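Local coordinates for galactose-binding-like protein (PDB 7M1B) that probably binds, and may help to degrade, glycans as a SusE-like protein of a gut Bacteroides with a galactose-binding-like domain, at residues L207-T212 / T227-F232; K220-H226 / W241-Y247; G237-N242 / M371-W375; R285-I289 / L368-Q372. The contacts are given in a common frame with arbitrary orientation. Residue numbers count along the deposited sequence, not the author numbering.

Contact 1: residues L207-T212 / T227-F232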
loop_
_atom_site.group_PDB
_atom_site.type_symbol
_atom_site.label_atom_id
_atom_site.label_comp_id
_atom_site.label_asym_id
_atom_site.label_seq_id
_atom_site.Cartn_x
_atom_site.Cartn_y
_atom_site.Cartn_z
ATOM N N LEU A 207 16.033 4.295 2.232
ATOM C CA LEU A 207 15.933 3.356 3.329
ATOM C C LEU A 207 16.603 3.865 4.605
ATOM O O LEU A 207 16.265 3.423 5.726
ATOM C CB LEU A 207 16.490 1.992 2.910
ATOM C CG LEU A 207 15.578 1.233 1.935
ATOM C CD1 LEU A 207 16.315 0.059 1.262
ATOM C CD2 LEU A 207 14.275 0.718 2.619
ATOM N N THR A 208 17.650 4.702 4.457
ATOM C CA THR A 208 18.397 5.109 5.630
ATOM C C THR A 208 17.622 6.051 6.532
ATOM O O THR A 208 17.931 6.077 7.744
ATOM C CB THR A 208 19.686 5.848 5.212
ATOM O OG1 THR A 208 19.413 7.160 4.700
ATOM C CG2 THR A 208 20.517 5.120 4.188
ATOM N N LYS A 209 16.472 6.575 6.026
ATOM C CA LYS A 209 15.624 7.451 6.851
ATOM C C LYS A 209 14.528 6.648 7.587
ATOM O O LYS A 209 13.909 7.215 8.507
ATOM C CB LYS A 209 14.960 8.576 6.025
ATOM C CG LYS A 209 15.923 9.470 5.206
ATOM C CD LYS A 209 15.218 10.595 4.494
ATOM C CE LYS A 209 16.187 11.630 3.919
ATOM N NZ LYS A 209 15.444 12.845 3.517
ATOM N N PHE A 210 14.415 5.333 7.314
ATOM C CA PHE A 210 13.376 4.537 7.973
ATOM C C PHE A 210 13.798 4.124 9.389
ATOM O O PHE A 210 14.965 3.670 9.615
ATOM C CB PHE A 210 13.109 3.231 7.200
ATOM C CG PHE A 210 12.254 3.414 5.978
ATOM C CD1 PHE A 210 12.675 4.193 4.885
ATOM C CD2 PHE A 210 11.072 2.676 5.837
ATOM C CE1 PHE A 210 11.867 4.307 3.770
ATOM C CE2 PHE A 210 10.295 2.783 4.690
ATOM C CZ PHE A 210 10.701 3.606 3.632
ATOM N N LYS A 211 12.951 4.402 10.368
ATOM C CA LYS A 211 13.253 4.171 11.794
ATOM C C LYS A 211 12.103 3.504 12.530
ATOM O O LYS A 211 10.917 3.733 12.195
ATOM C CB LYS A 211 13.586 5.502 12.466
ATOM C CG LYS A 211 14.817 6.225 11.932
ATOM C CD LYS A 211 16.127 5.417 12.211
ATOM C CE LYS A 211 17.254 5.955 11.346
ATOM N NZ LYS A 211 18.610 5.412 11.690
ATOM N N THR A 212 12.407 2.704 13.553
ATOM C CA THR A 212 11.379 2.220 14.450
ATOM C C THR A 212 10.632 3.416 15.051
ATOM O O THR A 212 11.230 4.471 15.338
ATOM C CB THR A 212 12.004 1.399 15.574
ATOM O OG1 THR A 212 12.816 0.381 14.966
ATOM C CG2 THR A 212 10.939 0.733 16.445
ATOM N N THR A 227 16.556 -5.342 15.407
ATOM C CA THR A 227 15.486 -4.392 15.664
ATOM C C THR A 227 14.589 -4.256 14.451
ATOM O O THR A 227 14.896 -4.714 13.348
ATOM C CB THR A 227 15.948 -2.998 16.125
ATOM O OG1 THR A 227 16.405 -2.310 14.942
ATOM C CG2 THR A 227 16.983 -3.066 17.212
ATOM N N LEU A 228 13.435 -3.577 14.611
ATOM C CA LEU A 228 12.606 -3.336 13.441
ATOM C C LEU A 228 13.366 -2.680 12.298
ATOM O O LEU A 228 13.057 -2.911 11.133
ATOM C CB LEU A 228 11.360 -2.512 13.875
ATOM C CG LEU A 228 10.260 -2.402 12.808
ATOM C CD1 LEU A 228 9.693 -3.730 12.407
ATOM C CD2 LEU A 228 9.188 -1.459 13.311
ATOM N N GLU A 229 14.377 -1.834 12.640
ATOM C CA GLU A 229 15.088 -1.112 11.583
ATOM C C GLU A 229 15.925 -2.055 10.714
ATOM O O GLU A 229 16.259 -1.685 9.575
ATOM C CB GLU A 229 16.011 -0.053 12.216
ATOM C CG GLU A 229 16.400 1.028 11.251
ATOM C CD GLU A 229 17.523 1.874 11.812
ATOM O OE1 GLU A 229 17.538 2.126 13.093
ATOM O OE2 GLU A 229 18.284 2.389 10.943
ATOM N N SER A 230 16.165 -3.322 11.119
ATOM C CA SER A 230 16.776 -4.320 10.265
ATOM C C SER A 230 15.980 -4.566 9.003
ATOM O O SER A 230 16.526 -5.050 7.996
ATOM C CB SER A 230 16.887 -5.594 11.086
ATOM O OG SER A 230 17.893 -5.451 12.096
ATOM N N LEU A 231 14.659 -4.238 8.997
ATOM C CA LEU A 231 13.934 -4.445 7.751
ATOM C C LEU A 231 14.317 -3.463 6.649
ATOM O O LEU A 231 13.920 -3.658 5.481
ATOM C CB LEU A 231 12.413 -4.353 7.938
ATOM C CG LEU A 231 11.826 -5.316 9.002
ATOM C CD1 LEU A 231 10.284 -5.109 8.970
ATOM C CD2 LEU A 231 12.190 -6.793 8.603
ATOM N N PHE A 232 15.170 -2.489 6.989
ATOM C CA PHE A 232 15.484 -1.450 6.006
ATOM C C PHE A 232 16.998 -1.269 5.909
ATOM O O PHE A 232 17.426 -0.223 5.387
ATOM C CB PHE A 232 14.895 -0.128 6.571
ATOM C CG PHE A 232 13.446 -0.224 7.003
ATOM C CD1 PHE A 232 12.417 -0.565 6.114
ATOM C CD2 PHE A 232 13.136 -0.146 8.392
ATOM C CE1 PHE A 232 11.089 -0.669 6.530
ATOM C CE2 PHE A 232 11.802 -0.285 8.785
ATOM C CZ PHE A 232 10.788 -0.602 7.906
HETATM O O HOH W 1 19.410 4.096 8.847
HETATM O O HOH W 2 15.260 2.761 14.272
HETATM O O HOH W 3 15.509 0.173 15.993
#
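The ring of Phe232 is the main side-chain link between residues 207-212 and 227-232. Its m rotamer turns one ring face to Phe210, also m, whose CB sits 3.8 Å from the Phe232 ring centroid in a CH-pi contact; Phe210 CD2 and Phe232 CE1 meet at 3.4 Å, the planes inclined by 38°. Leu207 (m, t) closes the edge of the same ring, with CD2 4.1 Å from Phe232 CB. Lys211 starts out away from its partner, but two successive m torsions fold the chain back so that NZ reaches OE2 of the extended Glu229 at 3.1 Å in a salt bridge near the surface. Thr227 (p) forms an ST turn, OG1 accepting from Glu229 N (3.1 Å), and leads into the 3-10 turn 228-231; one water joins this hydroxyl to Thr212 OG1. Beneath these polar groups, Phe210 rests on Met262 and Leu228 on Phe258 and Phe260 of strand 256-274, which also pairs with strand 211-212, while Leu231 and Phe232 pack on Leu374 of strand 370-380.

Contact 2: residues K220-H226 / W241-Y247. With EDO (1,2-ethanediol), chain B.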
loop_
_atom_site.group_PDB
_atom_site.type_symbol
_atom_site.label_atom_id
_atom_site.label_comp_id
_atom_site.label_asym_id
_atom_site.label_seq_id
_atom_site.Cartn_x
_atom_site.Cartn_y
_atom_site.Cartn_z
ATOM N N LYS A 220 6.621 -5.714 19.982
ATOM C CA LYS A 220 8.050 -5.453 19.988
ATOM C C LYS A 220 8.707 -6.313 18.893
ATOM O O LYS A 220 8.338 -7.501 18.713
ATOM C CB LYS A 220 8.643 -5.775 21.356
ATOM C CG LYS A 220 8.307 -4.817 22.495
ATOM C CD LYS A 220 9.005 -5.198 23.809
ATOM C CE LYS A 220 8.598 -4.347 24.983
ATOM N NZ LYS A 220 9.056 -4.912 26.287
ATOM N N MET A 221 9.749 -5.734 18.238
ATOM C CA MET A 221 10.373 -6.433 17.113
ATOM C C MET A 221 11.900 -6.477 17.331
ATOM O O MET A 221 12.649 -6.434 16.354
ATOM C CB MET A 221 9.987 -5.804 15.764
ATOM C CG MET A 221 8.461 -6.072 15.410
ATOM S SD MET A 221 8.187 -7.822 15.100
ATOM C CE MET A 221 8.872 -7.958 13.468
ATOM N N ASP A 222 12.309 -6.481 18.594
ATOM C CA ASP A 222 13.740 -6.382 18.945
ATOM C C ASP A 222 14.262 -7.690 19.567
ATOM O O ASP A 222 15.325 -7.705 20.239
ATOM C CB ASP A 222 13.979 -5.205 19.929
ATOM C CG ASP A 222 13.344 -5.408 21.269
ATOM O OD1 ASP A 222 12.474 -6.291 21.352
ATOM O OD2 ASP A 222 13.733 -4.649 22.200
ATOM N N ASN A 223 13.682 -8.818 19.174
ATOM C CA ASN A 223 14.154 -10.092 19.686
ATOM C C ASN A 223 15.367 -10.550 18.835
ATOM O O ASN A 223 15.624 -10.117 17.689
ATOM C CB ASN A 223 13.022 -11.131 19.614
ATOM C CG ASN A 223 13.201 -12.308 20.574
ATOM O OD1 ASN A 223 14.193 -12.369 21.344
ATOM N ND2 ASN A 223 12.280 -13.256 20.533
ATOM N N ALA A 224 16.173 -11.469 19.421
ATOM C CA ALA A 224 17.188 -12.279 18.749
ATOM C C ALA A 224 18.265 -11.372 18.135
ATOM O O ALA A 224 18.795 -11.630 17.044
ATOM C CB ALA A 224 16.594 -13.232 17.718
ATOM N N GLY A 225 18.518 -10.232 18.793
ATOM C CA GLY A 225 19.679 -9.432 18.453
ATOM C C GLY A 225 19.459 -8.421 17.358
ATOM O O GLY A 225 20.371 -7.694 17.030
ATOM N N HIS A 226 18.186 -8.235 16.918
ATOM C CA HIS A 226 17.965 -7.277 15.843
ATOM C C HIS A 226 16.893 -6.272 16.280
ATOM O O HIS A 226 16.540 -6.217 17.463
ATOM C CB HIS A 226 17.613 -7.950 14.483
ATOM C CG HIS A 226 18.768 -8.454 13.682
ATOM N ND1 HIS A 226 19.307 -7.686 12.624
ATOM C CD2 HIS A 226 19.407 -9.636 13.670
ATOM C CE1 HIS A 226 20.263 -8.390 12.040
ATOM N NE2 HIS A 226 20.331 -9.610 12.668
ATOM N N TRP A 241 20.909 -13.957 6.641
ATOM C CA TRP A 241 20.542 -14.201 8.060
ATOM C C TRP A 241 19.863 -12.958 8.667
ATOM O O TRP A 241 19.652 -12.859 9.901
ATOM C CB TRP A 241 21.788 -14.635 8.900
ATOM C CG TRP A 241 21.690 -16.111 9.227
ATOM C CD1 TRP A 241 21.451 -16.655 10.475
ATOM C CD2 TRP A 241 21.786 -17.230 8.323
ATOM N NE1 TRP A 241 21.398 -18.007 10.362
ATOM C CE2 TRP A 241 21.560 -18.387 9.069
ATOM C CE3 TRP A 241 21.946 -17.340 6.924
ATOM C CZ2 TRP A 241 21.608 -19.663 8.517
ATOM C CZ3 TRP A 241 21.941 -18.603 6.350
ATOM C CH2 TRP A 241 21.755 -19.745 7.151
ATOM N N ASN A 242 19.490 -11.965 7.838
ATOM C CA ASN A 242 18.908 -10.749 8.427
ATOM C C ASN A 242 17.421 -10.926 8.764
ATOM O O ASN A 242 16.715 -11.736 8.152
ATOM C CB ASN A 242 18.913 -9.687 7.323
ATOM C CG ASN A 242 18.569 -8.304 7.861
ATOM O OD1 ASN A 242 19.132 -7.874 8.855
ATOM N ND2 ASN A 242 17.505 -7.683 7.375
ATOM N N TYR A 243 16.988 -10.232 9.837
ATOM C CA TYR A 243 15.550 -10.270 10.100
ATOM C C TYR A 243 15.264 -9.202 11.159
ATOM O O TYR A 243 16.162 -8.656 11.764
ATOM C CB TYR A 243 15.170 -11.608 10.802
ATOM C CG TYR A 243 16.080 -12.032 11.939
ATOM C CD1 TYR A 243 15.977 -11.474 13.247
ATOM C CD2 TYR A 243 17.026 -13.038 11.755
ATOM C CE1 TYR A 243 16.841 -11.847 14.279
ATOM C CE2 TYR A 243 17.893 -13.408 12.762
ATOM C CZ TYR A 243 17.750 -12.879 14.048
ATOM O OH TYR A 243 18.648 -13.270 14.976
ATOM N N ALA A 244 13.971 -8.848 11.268
ATOM C CA ALA A 244 13.435 -8.281 12.521
ATOM C C ALA A 244 12.526 -9.371 13.099
ATOM O O ALA A 244 11.692 -9.977 12.384
ATOM C CB ALA A 244 12.624 -7.015 12.276
ATOM N N HIS A 245 12.625 -9.619 14.403
ATOM C CA HIS A 245 12.039 -10.831 15.004
ATOM C C HIS A 245 11.258 -10.431 16.240
ATOM O O HIS A 245 11.765 -9.666 17.068
ATOM C CB HIS A 245 13.210 -11.741 15.473
ATOM C CG HIS A 245 12.817 -13.161 15.740
ATOM N ND1 HIS A 245 11.912 -13.540 16.748
ATOM C CD2 HIS A 245 13.257 -14.313 15.191
ATOM C CE1 HIS A 245 11.806 -14.874 16.725
ATOM N NE2 HIS A 245 12.677 -15.366 15.837
ATOM N N GLY A 246 9.942 -10.839 16.214
ATOM C CA GLY A 246 9.129 -10.601 17.414
ATOM C C GLY A 246 9.224 -11.669 18.498
ATOM O O GLY A 246 10.189 -12.414 18.575
ATOM N N TYR A 247 8.293 -11.539 19.450
ATOM C CA TYR A 247 8.136 -12.495 20.542
ATOM C C TYR A 247 6.896 -13.339 20.344
ATOM O O TYR A 247 5.976 -12.859 19.770
ATOM C CB TYR A 247 8.118 -11.736 21.872
ATOM C CG TYR A 247 9.353 -10.897 22.132
ATOM C CD1 TYR A 247 10.458 -11.465 22.755
ATOM C CD2 TYR A 247 9.512 -9.610 21.563
ATOM C CE1 TYR A 247 11.625 -10.734 22.969
ATOM C CE2 TYR A 247 10.660 -8.854 21.763
ATOM C CZ TYR A 247 11.746 -9.460 22.385
ATOM O OH TYR A 247 12.867 -8.713 22.532
HETATM C C1 EDO B . 17.415 -16.747 15.118
HETATM O O1 EDO B . 17.604 -17.775 14.151
HETATM C C2 EDO B . 16.017 -16.244 15.063
HETATM O O2 EDO B . 14.959 -17.214 14.791
HETATM O O HOH W 4 6.425 -9.401 19.114
HETATM O O HOH W 5 14.672 -8.287 15.819
HETATM O O HOH W 6 15.225 -9.799 23.403
HETATM O O HOH W 7 21.515 -12.371 11.933
#
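Tyr247, His226 and Asn223 lose the most surface where the loop 220-226 lies along residues 241-247. The Tyr247 ring lies under Asn223, whose CB is 3.7 Å from the ring centroid in a CH-pi contact, and the phenol OH donates to Asp222 OD1 at 2.7 Å, so one side chain holds two successive loop residues. Asn223 adds two bonds of its own: its backbone N donates to His245 O (3.0 Å) and its ND2 to Gly246 O (3.0 Å). The loop thereby flanks the short strand 244-245, whose backbone pairs with strand 370-380 in the antiparallel sheet of a domain assigned to the galactose-binding-like clan, a group built on beta-sandwiches. Further along, His226 sets its ring edge against the face of Tyr243, with centroids 4.6 Å apart and planes at 57°; His226 ND1 is engaged by Ser230. The OH of the same Tyr243 donates to Ala224 O at 2.6 Å. Met221 turns its thioether inward, CE lying 4.0 Å from Ala244 CB. On the outer side a 1,2-ethanediol, probably from the crystallisation liquor, takes a weak hydrogen bond from His245 NE2 to its O2 (3.1 Å) and is also bound by Arg276.

Contact 3: residues G237-N242 / M371-W375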
loop_
_atom_site.group_PDB
_atom_site.type_symbol
_atom_site.label_atom_id
_atom_site.label_comp_id
_atom_site.label_asym_id
_atom_site.label_seq_id
_atom_site.Cartn_x
_atom_site.Cartn_y
_atom_site.Cartn_z
ATOM N N GLY A 237 17.613 -11.754 0.803
ATOM C CA GLY A 237 17.804 -12.807 -0.176
ATOM C C GLY A 237 17.868 -14.174 0.503
ATOM O O GLY A 237 17.826 -14.313 1.766
ATOM N N LEU A 238 17.985 -15.196 -0.327
ATOM C CA LEU A 238 17.842 -16.596 0.088
ATOM C C LEU A 238 18.783 -16.935 1.209
ATOM O O LEU A 238 18.369 -17.523 2.238
ATOM C CB LEU A 238 18.103 -17.502 -1.107
ATOM C CG LEU A 238 17.926 -18.985 -0.808
ATOM C CD1 LEU A 238 16.447 -19.325 -0.434
ATOM C CD2 LEU A 238 18.341 -19.810 -2.068
ATOM N N ASN A 239 20.056 -16.535 1.063
ATOM C CA ASN A 239 21.106 -16.918 1.982
ATOM C C ASN A 239 21.312 -15.927 3.144
ATOM O O ASN A 239 22.310 -15.986 3.842
ATOM C CB ASN A 239 22.402 -17.267 1.261
ATOM C CG ASN A 239 22.369 -18.626 0.612
ATOM O OD1 ASN A 239 21.495 -19.440 0.945
ATOM N ND2 ASN A 239 23.271 -18.857 -0.338
ATOM N N SER A 240 20.476 -14.899 3.223
ATOM C CA SER A 240 20.604 -13.884 4.256
ATOM C C SER A 240 20.161 -14.402 5.631
ATOM O O SER A 240 19.146 -15.143 5.726
ATOM C CB SER A 240 19.770 -12.716 3.876
ATOM O OG SER A 240 19.787 -11.703 4.888
ATOM N N TRP A 241 20.909 -13.957 6.641
ATOM C CA TRP A 241 20.542 -14.201 8.060
ATOM C C TRP A 241 19.863 -12.958 8.667
ATOM O O TRP A 241 19.652 -12.859 9.901
ATOM C CB TRP A 241 21.788 -14.635 8.900
ATOM C CG TRP A 241 21.690 -16.111 9.227
ATOM C CD1 TRP A 241 21.451 -16.655 10.475
ATOM C CD2 TRP A 241 21.786 -17.230 8.323
ATOM N NE1 TRP A 241 21.398 -18.007 10.362
ATOM C CE2 TRP A 241 21.560 -18.387 9.069
ATOM C CE3 TRP A 241 21.946 -17.340 6.924
ATOM C CZ2 TRP A 241 21.608 -19.663 8.517
ATOM C CZ3 TRP A 241 21.941 -18.603 6.350
ATOM C CH2 TRP A 241 21.755 -19.745 7.151
ATOM N N ASN A 242 19.490 -11.965 7.838
ATOM C CA ASN A 242 18.908 -10.749 8.427
ATOM C C ASN A 242 17.421 -10.926 8.764
ATOM O O ASN A 242 16.715 -11.736 8.152
ATOM C CB ASN A 242 18.913 -9.687 7.323
ATOM C CG ASN A 242 18.569 -8.304 7.861
ATOM O OD1 ASN A 242 19.132 -7.874 8.855
ATOM N ND2 ASN A 242 17.505 -7.683 7.375
ATOM N N MET A 371 10.248 -11.004 9.916
ATOM C CA MET A 371 10.408 -10.701 8.469
ATOM C C MET A 371 11.838 -10.323 8.151
ATOM O O MET A 371 12.602 -10.074 9.042
ATOM C CB MET A 371 9.460 -9.568 8.104
ATOM C CG MET A 371 7.973 -10.115 8.001
ATOM S SD MET A 371 7.547 -11.626 6.897
ATOM C CE MET A 371 7.564 -10.754 5.332
ATOM N N GLN A 372 12.171 -10.184 6.835
ATOM C CA GLN A 372 13.594 -9.964 6.496
ATOM C C GLN A 372 13.777 -8.528 5.995
ATOM O O GLN A 372 14.823 -7.914 6.237
ATOM C CB GLN A 372 14.035 -10.907 5.342
ATOM C CG GLN A 372 15.503 -10.853 4.975
ATOM C CD GLN A 372 15.694 -11.822 3.831
ATOM O OE1 GLN A 372 15.477 -11.484 2.642
ATOM N NE2 GLN A 372 16.154 -13.026 4.137
ATOM N N GLN A 373 12.834 -8.001 5.208
ATOM C CA GLN A 373 13.123 -6.723 4.496
ATOM C C GLN A 373 11.831 -6.122 3.953
ATOM O O GLN A 373 10.957 -6.891 3.513
ATOM C CB GLN A 373 14.131 -6.967 3.350
ATOM C CG GLN A 373 14.790 -5.672 2.855
ATOM C CD GLN A 373 15.989 -5.125 3.639
ATOM O OE1 GLN A 373 16.443 -4.028 3.342
ATOM N NE2 GLN A 373 16.297 -5.663 4.812
ATOM N N LEU A 374 11.754 -4.759 3.904
ATOM C CA LEU A 374 10.593 -4.087 3.272
ATOM C C LEU A 374 11.132 -2.883 2.496
ATOM O O LEU A 374 11.935 -2.110 3.085
ATOM C CB LEU A 374 9.679 -3.494 4.337
ATOM C CG LEU A 374 8.941 -4.491 5.199
ATOM C CD1 LEU A 374 8.170 -3.734 6.286
ATOM C CD2 LEU A 374 7.980 -5.291 4.301
ATOM N N TRP A 375 10.922 -2.884 1.173
ATOM C CA TRP A 375 11.300 -1.709 0.394
ATOM C C TRP A 375 10.050 -1.002 -0.103
ATOM O O TRP A 375 9.214 -1.642 -0.697
ATOM C CB TRP A 375 12.156 -2.126 -0.808
ATOM C CG TRP A 375 13.550 -2.584 -0.475
ATOM C CD1 TRP A 375 14.082 -2.710 0.781
ATOM C CD2 TRP A 375 14.507 -3.078 -1.427
ATOM N NE1 TRP A 375 15.361 -3.200 0.660
ATOM C CE2 TRP A 375 15.641 -3.441 -0.684
ATOM C CE3 TRP A 375 14.561 -3.160 -2.849
ATOM C CZ2 TRP A 375 16.799 -3.954 -1.297
ATOM C CZ3 TRP A 375 15.724 -3.651 -3.418
ATOM C CH2 TRP A 375 16.841 -4.051 -2.672
HETATM O O HOH W 8 16.842 -14.117 6.814
#
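Both ends of the Gln372 amide are used to grip Gly237. The backbone N of Gly237 donates to Gln372 OE1 at 2.8 Å, nearly straight at 165°, and Gln372 NE2 returns a bond to Gly237 O at 3.2 Å, so the side chain reads a single residue as donor and acceptor. The same carbonyl accepts from Ser240 N (3.1 Å), closing a type I turn from Gly237 to Ser240. A water accepts a hydrogen bond from Gln372 NE2 (3.0 Å) and donates to Ser240 O and Asn242 O (both 2.7 Å), tying the far end of the loop to the same glutamine. Ser240 OG accepts from Asn242 N in an ST turn and is itself bound to Asp235. Next comes Asn242, whose ND2 gives a weak bond to Gln372 O (2.9 Å) and a stronger one to Ser230. In strand 370-380, Gln372 and Gln373 form a classic beta bulge opposite Trp274 of strand 256-274. Packing beyond these bonds is slight: Ser240 CB lies 3.6 Å from Gln372 NE2, and Asn242 CB 4.3 Å from Gln372 CG. With 226 Å² buried and no apolar side-chain pair between the segments, this contact depends on directional hydrogen bonds; the loop is fastened to the bulged strand by matched amide groups in a buried setting.

Contact 4: residues R285-I289 / L368-Q372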
loop_
_atom_site.group_PDB
_atom_site.type_symbol
_atom_site.label_atom_id
_atom_site.label_comp_id
_atom_site.label_asym_id
_atom_site.label_seq_id
_atom_site.Cartn_x
_atom_site.Cartn_y
_atom_site.Cartn_z
ATOM N N ARG A 285 6.712 -20.084 7.295
ATOM C CA ARG A 285 6.516 -20.552 8.677
ATOM C C ARG A 285 7.399 -19.657 9.564
ATOM O O ARG A 285 8.005 -18.686 9.076
ATOM C CB ARG A 285 6.992 -22.017 8.805
ATOM C CG ARG A 285 8.497 -22.289 8.659
ATOM C CD ARG A 285 8.960 -23.751 8.889
ATOM N NE ARG A 285 10.439 -23.943 8.965
ATOM C CZ ARG A 285 11.234 -24.034 10.057
ATOM N NH1 ARG A 285 10.703 -23.930 11.273
ATOM N NH2 ARG A 285 12.560 -24.222 9.918
ATOM N N ALA A 286 7.325 -19.884 10.890
ATOM C CA ALA A 286 8.255 -19.253 11.815
ATOM C C ALA A 286 8.289 -17.728 11.670
ATOM O O ALA A 286 9.344 -17.098 11.504
ATOM C CB ALA A 286 9.647 -19.863 11.651
ATOM N N GLY A 287 7.090 -17.165 11.692
ATOM C CA GLY A 287 6.926 -15.725 11.743
ATOM C C GLY A 287 6.574 -15.115 10.385
ATOM O O GLY A 287 6.259 -13.931 10.382
ATOM N N ALA A 288 6.617 -15.919 9.312
ATOM C CA ALA A 288 6.267 -15.362 8.038
ATOM C C ALA A 288 4.778 -14.938 8.043
ATOM O O ALA A 288 3.871 -15.756 8.310
ATOM C CB ALA A 288 6.504 -16.410 6.971
ATOM N N ILE A 289 4.518 -13.648 7.740
ATOM C CA ILE A 289 3.135 -13.166 7.719
ATOM C C ILE A 289 2.360 -13.585 6.482
ATOM O O ILE A 289 2.895 -13.696 5.372
ATOM C CB ILE A 289 3.175 -11.625 7.921
ATOM C CG1 ILE A 289 3.856 -10.926 6.723
ATOM C CG2 ILE A 289 3.800 -11.332 9.293
ATOM C CD1 ILE A 289 3.823 -9.346 6.833
ATOM N N LEU A 368 3.540 -15.271 16.003
ATOM C CA LEU A 368 4.959 -14.834 15.948
ATOM C C LEU A 368 5.122 -14.082 14.628
ATOM O O LEU A 368 4.662 -14.557 13.594
ATOM C CB LEU A 368 5.908 -16.023 15.979
ATOM C CG LEU A 368 7.397 -15.633 15.915
ATOM C CD1 LEU A 368 7.806 -14.851 17.161
ATOM C CD2 LEU A 368 8.301 -16.844 15.705
ATOM N N VAL A 369 5.769 -12.911 14.659
ATOM C CA VAL A 369 6.028 -12.152 13.437
ATOM C C VAL A 369 7.537 -12.078 13.256
ATOM O O VAL A 369 8.152 -11.496 14.120
ATOM C CB VAL A 369 5.372 -10.756 13.589
ATOM C CG1 VAL A 369 5.680 -9.915 12.343
ATOM C CG2 VAL A 369 3.830 -10.919 13.671
ATOM N N VAL A 370 8.014 -12.447 12.043
ATOM C CA VAL A 370 9.460 -12.365 11.793
ATOM C C VAL A 370 9.536 -12.060 10.290
ATOM O O VAL A 370 8.848 -12.719 9.498
ATOM C CB VAL A 370 10.215 -13.685 12.031
ATOM C CG1 VAL A 370 11.718 -13.472 11.755
ATOM C CG2 VAL A 370 10.083 -14.121 13.488
ATOM N N MET A 371 10.248 -11.004 9.916
ATOM C CA MET A 371 10.408 -10.701 8.469
ATOM C C MET A 371 11.838 -10.323 8.151
ATOM O O MET A 371 12.602 -10.074 9.042
ATOM C CB MET A 371 9.460 -9.568 8.104
ATOM C CG MET A 371 7.973 -10.115 8.001
ATOM S SD MET A 371 7.547 -11.626 6.897
ATOM C CE MET A 371 7.564 -10.754 5.332
ATOM N N GLN A 372 12.171 -10.184 6.835
ATOM C CA GLN A 372 13.594 -9.964 6.496
ATOM C C GLN A 372 13.777 -8.528 5.995
ATOM O O GLN A 372 14.823 -7.914 6.237
ATOM C CB GLN A 372 14.035 -10.907 5.342
ATOM C CG GLN A 372 15.503 -10.853 4.975
ATOM C CD GLN A 372 15.694 -11.822 3.831
ATOM O OE1 GLN A 372 15.477 -11.484 2.642
ATOM N NE2 GLN A 372 16.154 -13.026 4.137
HETATM O O HOH W 9 4.370 -17.554 12.571
#
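A tight turn docks by its backbone on the start of strand 370-380, in the antiparallel sheet of the galactose-binding-like domain: residues 285-288 form a type I' beta turn whose tip, Gly287, lies against residues 368-370, its CA 4.1 Å from that of Val369. Gly287 O accepts from Val370 N at 2.8 Å, the one hydrogen bond between the segments, and Gly287 CA approaches Leu368 O at 3.1 Å in a CA-H...O contact with 163° at the hydrogen. Such closeness needs glycine, since a CB here would clash with Val370 CG2 and, at a phi of 102°, would also be jammed against the preceding carbonyl. A water joins Gly287 N to Leu368 O. Beyond the turn, Ile289 spreads over the strand, with CG2 3.9 Å from Val369 CG1 and CG1 3.8 Å from Met371 SD. Val369 and Met371 also pair through their backbones with Gly246 and Ala244 by strand 244-245, and Met371 packs on Ser273 of strand 256-274; the turn is anchored by Asp364 and Arg276.

The four contacts cluster on one antiparallel sheet of the galactose-binding-like domain, their centres 10 to 17 Å apart. Contacts 1 and 2 interlock along the chain, their segments alternating between residues 207 and 247; contact 2 likewise alternates with contact 3 and shares Trp241 and Asn242 with it. Contacts 3 and 4 instead bring distant loops, 237-242 and 285-289, to overlapping parts of strand 370-380, sharing Met371 and Gln372. That late strand is the common element: it pairs with strand 244-245 of contact 2, and Leu231 of contact 1 forms a backbone hydrogen bond with its Leu374. Successive loops of the domain are therefore gathered around a strand near the C-terminus, joining early and late parts of the chain.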